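Local coordinates for protein HTH-type transcriptional regulator AscG (Escherichia coli, PDB 3BRQ) that represses transcription of the cryptic asc operon through sequence-specific DNA binding, as a member of the LacI family of regulators, at residues M82-F87 and V106-L111; D95-H100 and R112-H117. All blocks are in the same frame, centred on the assembly; numbering follows the deposited sequence.

Contact 1 (M82-F87 and V106-L111); sequences MIYPRF and VLNRRL. With SO4 (sulfate ion), chain F.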
# COMPACT_ATOMS: atom_id res chain seq x y z
N MSE B 82 2.02 16.48 -12.64
CA MSE B 82 2.84 15.26 -12.72
C MSE B 82 1.92 14.15 -13.18
O MSE B 82 0.97 13.83 -12.48
CB MSE B 82 3.43 14.86 -11.36
CG MSE B 82 4.32 13.54 -11.46
SE MSE B 82 4.42 12.54 -9.82
CE MSE B 82 2.59 11.76 -9.90
N ILE B 83 2.19 13.55 -14.35
CA ILE B 83 1.37 12.40 -14.78
C ILE B 83 2.14 11.09 -14.49
O ILE B 83 3.29 10.95 -14.86
CB ILE B 83 0.88 12.55 -16.25
CG1 ILE B 83 0.27 11.25 -16.81
CG2 ILE B 83 1.99 12.93 -17.19
CD1 ILE B 83 -1.16 10.98 -16.27
N TYR B 84 1.52 10.16 -13.76
CA TYR B 84 2.05 8.79 -13.70
C TYR B 84 1.11 7.79 -14.44
O TYR B 84 0.18 7.27 -13.86
CB TYR B 84 2.35 8.45 -12.24
CG TYR B 84 2.77 7.02 -11.94
CD1 TYR B 84 3.18 6.14 -12.96
CD2 TYR B 84 2.73 6.55 -10.62
CE1 TYR B 84 3.52 4.82 -12.68
CE2 TYR B 84 3.11 5.26 -10.32
CZ TYR B 84 3.52 4.42 -11.36
OH TYR B 84 3.87 3.14 -11.02
N PRO B 85 1.32 7.58 -15.76
CA PRO B 85 0.37 6.85 -16.56
C PRO B 85 0.75 5.37 -16.76
O PRO B 85 1.95 5.04 -16.98
CB PRO B 85 0.45 7.60 -17.91
CG PRO B 85 1.83 7.99 -18.02
CD PRO B 85 2.40 8.10 -16.60
N ARG B 86 -0.25 4.49 -16.72
CA ARG B 86 -0.02 3.12 -17.14
C ARG B 86 -0.27 3.07 -18.64
O ARG B 86 0.55 2.49 -19.37
CB ARG B 86 -0.97 2.10 -16.46
CG ARG B 86 -0.76 0.67 -17.01
CD ARG B 86 -1.25 -0.44 -16.15
NE ARG B 86 -0.47 -0.62 -14.91
CZ ARG B 86 -0.82 -1.52 -14.01
NH1 ARG B 86 -1.88 -2.27 -14.30
NH2 ARG B 86 -0.13 -1.69 -12.86
N PHE B 87 -1.37 3.68 -19.12
CA PHE B 87 -1.86 3.39 -20.49
C PHE B 87 -1.40 4.32 -21.63
O PHE B 87 -1.24 3.85 -22.77
CB PHE B 87 -3.40 3.23 -20.50
CG PHE B 87 -3.88 2.11 -19.60
CD1 PHE B 87 -3.88 0.77 -20.07
CD2 PHE B 87 -4.25 2.37 -18.29
CE1 PHE B 87 -4.30 -0.26 -19.25
CE2 PHE B 87 -4.67 1.33 -17.44
CZ PHE B 87 -4.69 0.03 -17.88
N VAL B 106 6.31 13.70 -16.56
CA VAL B 106 5.88 12.30 -16.54
C VAL B 106 6.83 11.50 -15.65
O VAL B 106 8.04 11.70 -15.69
CB VAL B 106 5.80 11.68 -18.00
CG1 VAL B 106 7.14 11.65 -18.64
CG2 VAL B 106 5.22 10.24 -17.99
N LEU B 107 6.25 10.68 -14.78
CA LEU B 107 6.94 9.72 -13.93
C LEU B 107 6.82 8.30 -14.50
O LEU B 107 5.71 7.84 -14.86
CB LEU B 107 6.27 9.76 -12.53
CG LEU B 107 6.91 8.88 -11.42
CD1 LEU B 107 8.30 9.48 -11.02
CD2 LEU B 107 5.99 8.84 -10.20
N ASN B 108 7.95 7.56 -14.53
CA ASN B 108 7.95 6.11 -14.82
C ASN B 108 7.92 5.80 -16.32
O ASN B 108 7.74 4.63 -16.70
CB ASN B 108 6.83 5.34 -14.09
CG ASN B 108 7.15 3.81 -13.93
OD1 ASN B 108 6.28 2.95 -14.13
ND2 ASN B 108 8.37 3.50 -13.57
N ARG B 109 8.06 6.81 -17.18
CA ARG B 109 8.07 6.59 -18.64
C ARG B 109 9.14 7.52 -19.23
O ARG B 109 9.27 8.68 -18.80
CB ARG B 109 6.69 6.87 -19.28
CG ARG B 109 5.43 6.41 -18.49
CD ARG B 109 5.16 4.85 -18.52
NE ARG B 109 5.05 4.50 -19.92
CZ ARG B 109 3.91 4.56 -20.62
NH1 ARG B 109 2.77 4.82 -19.99
NH2 ARG B 109 3.91 4.27 -21.94
N ARG B 110 9.90 7.03 -20.19
CA ARG B 110 10.96 7.85 -20.84
C ARG B 110 10.45 8.50 -22.12
O ARG B 110 10.07 7.80 -23.04
CB ARG B 110 12.20 6.99 -21.15
CG ARG B 110 13.40 7.84 -21.66
CD ARG B 110 14.72 7.07 -21.70
NE ARG B 110 14.51 5.67 -22.05
CZ ARG B 110 15.47 4.79 -22.35
NH1 ARG B 110 16.76 5.15 -22.35
NH2 ARG B 110 15.13 3.54 -22.65
N LEU B 111 10.43 9.83 -22.19
CA LEU B 111 9.91 10.51 -23.38
C LEU B 111 10.88 10.58 -24.56
O LEU B 111 12.11 10.55 -24.38
CB LEU B 111 9.37 11.91 -23.03
CG LEU B 111 8.10 11.96 -22.16
CD1 LEU B 111 7.51 13.34 -22.18
CD2 LEU B 111 7.05 10.95 -22.58
S SO4 F . 2.97 0.51 -13.83
O1 SO4 F . 4.12 0.41 -14.67
O2 SO4 F . 1.93 1.30 -14.53
O3 SO4 F . 2.57 -0.79 -13.35
O4 SO4 F . 3.42 1.15 -12.60
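Ile83 and Val106 pair across two parallel strands, 80-84 and 104-107, which helix 90-98 connects into a beta-alpha-beta unit of the periplasmic-binding-protein-like fold. The packing is tight where the buried strands run together. Leu107 N donates to Ile83 O at 3.0 Å in a nearly straight bond (171° at the hydrogen), and the CA of Val106 makes a CA-H...O contact to the same oxygen. Leu107, with chi2 at 70°, presents CD2 both to SE of Met82, here selenomethionine, and to CD2 of Tyr84, the latter at 4.0 Å; helix 255-270 covers the Met82 and Leu107 side chains. CG2 of Ile83 meets CB of Val106, whose CG2 also touches Pro85 CD at 3.8 Å.

Beyond this apolar packing the contacts become scattered and polar. Asn108 CB lies obliquely against Tyr84 CE1 at 3.6 Å, while its ND2 is bonded to His123. A sulfate, probably from the crystallisation liquor, accepts from Tyr84 OH (2.6 Å to O4), also bonded to Ile34 N, and from Arg86 NE and NH2 through O2 and O3. Partly exposed Arg109 forms the solvent side, folding back at chi2 and chi3; its NH1, also bonded to Leu88 O, donates to Pro85 O at 3.1 Å from well above the carbonyl plane.

Contact 2 (D95-H100 and R112-H117); sequences DIIDAH and RKNSSH
Asp98 turns its CG beside its own backbone N (chi1 -71°), and Lys113 runs out extended until a final bend at chi4 (-46°) swings NZ toward it, so that the two side chains meet tip to tip. NZ forms a salt bridge to Asp98 OD1 at 3.0 Å, arriving on the syn side and somewhat out of the carboxylate plane. The lysine's CE, meanwhile, lies 3.2 Å from the other oxygen, Asp98 OD2.

Asn114 reaches the same OD1 from the opposite face of the carboxylate. Its ND2 donates over 3.1 Å at 157°, with the oxygen close to the amide plane and the two flat groups turned steeply against each other. A water then bridges the pair, donating to Asp98 OD1 at 2.6 Å and to Asn114 OD1 at 2.7 Å; that amide oxygen also takes a weak bond from Lys113 NZ.

Beside this polar cluster Ile97 packs against His117. Ile97 CG2 approaches His117 CD2 obliquely at 3.4 Å as the two side chains slide past each other in opposite directions, and Asn114 CB sits over one face of the imidazole, offset toward its rim. Phe275 stacks on His117 as well.

Replacing Asn114 by an alanine would probably leave Asp98 OD1 without its amide donor, the bridging water without one anchor, and a gap beside Ile97 CG2. The contact fastens the last turn of helix 90-98 to the loop before strand 118-119, with the backbone N-H groups of Lys113 and Asn114 bonded to Asp94 one turn earlier. With an ammonium, an amide and a water all directed at one oxygen, the charge of Asp98 is likely to be well stabilised despite its exposed setting.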
# COMPACT_ATOMS: atom_id res chain seq x y z
N ASP B 95 2.58 14.54 -27.04
CA ASP B 95 1.59 15.42 -27.65
C ASP B 95 0.91 16.25 -26.58
O ASP B 95 0.68 17.45 -26.76
CB ASP B 95 0.56 14.61 -28.43
CG ASP B 95 1.09 14.11 -29.78
OD1 ASP B 95 2.13 14.58 -30.25
OD2 ASP B 95 0.42 13.23 -30.37
N ILE B 96 0.62 15.63 -25.44
CA ILE B 96 0.03 16.38 -24.35
C ILE B 96 0.92 17.54 -23.97
O ILE B 96 0.45 18.68 -23.90
CB ILE B 96 -0.37 15.46 -23.16
CG1 ILE B 96 -1.64 14.69 -23.52
CG2 ILE B 96 -0.71 16.26 -21.88
CD1 ILE B 96 -1.68 13.31 -22.97
N ILE B 97 2.21 17.28 -23.77
CA ILE B 97 3.15 18.27 -23.26
C ILE B 97 3.25 19.46 -24.19
O ILE B 97 3.26 20.63 -23.75
CB ILE B 97 4.54 17.67 -22.96
CG1 ILE B 97 4.45 16.74 -21.73
CG2 ILE B 97 5.54 18.79 -22.70
CD1 ILE B 97 5.65 15.83 -21.53
N ASP B 98 3.29 19.14 -25.48
CA ASP B 98 3.39 20.15 -26.54
C ASP B 98 2.10 21.02 -26.64
O ASP B 98 2.18 22.23 -26.89
CB ASP B 98 3.60 19.44 -27.89
CG ASP B 98 4.98 18.83 -28.03
OD1 ASP B 98 5.88 19.14 -27.21
OD2 ASP B 98 5.17 18.04 -28.99
N ALA B 99 0.94 20.38 -26.45
CA ALA B 99 -0.36 21.07 -26.52
C ALA B 99 -0.67 21.99 -25.33
O ALA B 99 -1.75 22.59 -25.27
CB ALA B 99 -1.50 20.05 -26.68
N HIS B 100 0.25 22.12 -24.38
CA HIS B 100 -0.06 22.89 -23.19
C HIS B 100 1.07 23.75 -22.74
O HIS B 100 2.23 23.37 -22.87
CB HIS B 100 -0.45 22.01 -22.01
CG HIS B 100 -1.69 21.20 -22.24
ND1 HIS B 100 -2.96 21.70 -22.05
CD2 HIS B 100 -1.85 19.91 -22.62
CE1 HIS B 100 -3.85 20.75 -22.29
NE2 HIS B 100 -3.20 19.66 -22.67
N ARG B 112 10.33 10.64 -25.78
CA ARG B 112 11.13 10.65 -27.00
C ARG B 112 11.52 12.08 -27.35
O ARG B 112 12.71 12.41 -27.42
CB ARG B 112 10.34 9.99 -28.15
CG ARG B 112 11.15 9.81 -29.46
CD ARG B 112 10.30 9.24 -30.64
NE ARG B 112 9.21 8.35 -30.22
CZ ARG B 112 9.37 7.13 -29.69
NH1 ARG B 112 10.58 6.63 -29.48
NH2 ARG B 112 8.29 6.42 -29.33
N LYS B 113 10.52 12.93 -27.57
CA LYS B 113 10.73 14.35 -27.81
C LYS B 113 11.07 15.13 -26.51
O LYS B 113 12.19 15.58 -26.36
CB LYS B 113 9.53 14.94 -28.56
CG LYS B 113 9.64 16.39 -28.93
CD LYS B 113 8.32 16.86 -29.55
CE LYS B 113 8.25 18.37 -29.63
NZ LYS B 113 8.70 18.99 -28.33
N ASN B 114 10.13 15.23 -25.57
CA ASN B 114 10.36 16.04 -24.35
C ASN B 114 11.01 15.28 -23.21
O ASN B 114 10.44 15.15 -22.10
CB ASN B 114 9.06 16.69 -23.89
CG ASN B 114 8.38 17.51 -24.97
OD1 ASN B 114 8.75 18.65 -25.23
ND2 ASN B 114 7.35 16.93 -25.59
N SER B 115 12.23 14.80 -23.45
CA SER B 115 12.93 13.89 -22.52
C SER B 115 13.28 14.54 -21.19
O SER B 115 13.33 13.85 -20.17
CB SER B 115 14.17 13.31 -23.18
OG SER B 115 14.93 14.36 -23.76
N SER B 116 13.47 15.86 -21.18
CA SER B 116 13.72 16.61 -19.94
C SER B 116 12.49 16.70 -19.01
O SER B 116 12.62 17.03 -17.83
CB SER B 116 14.24 18.02 -20.27
OG SER B 116 13.25 18.77 -20.99
N HIS B 117 11.32 16.37 -19.55
CA HIS B 117 10.07 16.30 -18.78
C HIS B 117 9.84 14.91 -18.16
O HIS B 117 8.80 14.71 -17.55
CB HIS B 117 8.85 16.64 -19.68
CG HIS B 117 8.85 18.04 -20.22
ND1 HIS B 117 9.94 18.62 -20.86
CD2 HIS B 117 7.87 18.98 -20.24
CE1 HIS B 117 9.63 19.86 -21.22
NE2 HIS B 117 8.38 20.09 -20.88
O HOH W 1 7.21 20.83 -25.69

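In the fold
Contact 1 and contact 2 interleave along the chain and share one beta-alpha-beta unit, their centres 11 Å apart. Contact 1 joins its two strands, whereas contact 2 ties the end of its helix to the loop that follows the second strand. They meet directly: Val106 N probably donates to His117 O at 2.9 Å, and Leu111 packs on Ile97. Contact 1 is buried, its centre about 12 Å from the centre of the chain. The sulfate sits at the end of strand 80-84 and the loop after it, with a sodium ion about 3 Å from the Arg86 side chain; this placing is consistent with the interdomain cleft where LacI relatives bind effectors. Contact 2 lies at the surface, its centre about 22 Å from the chain's.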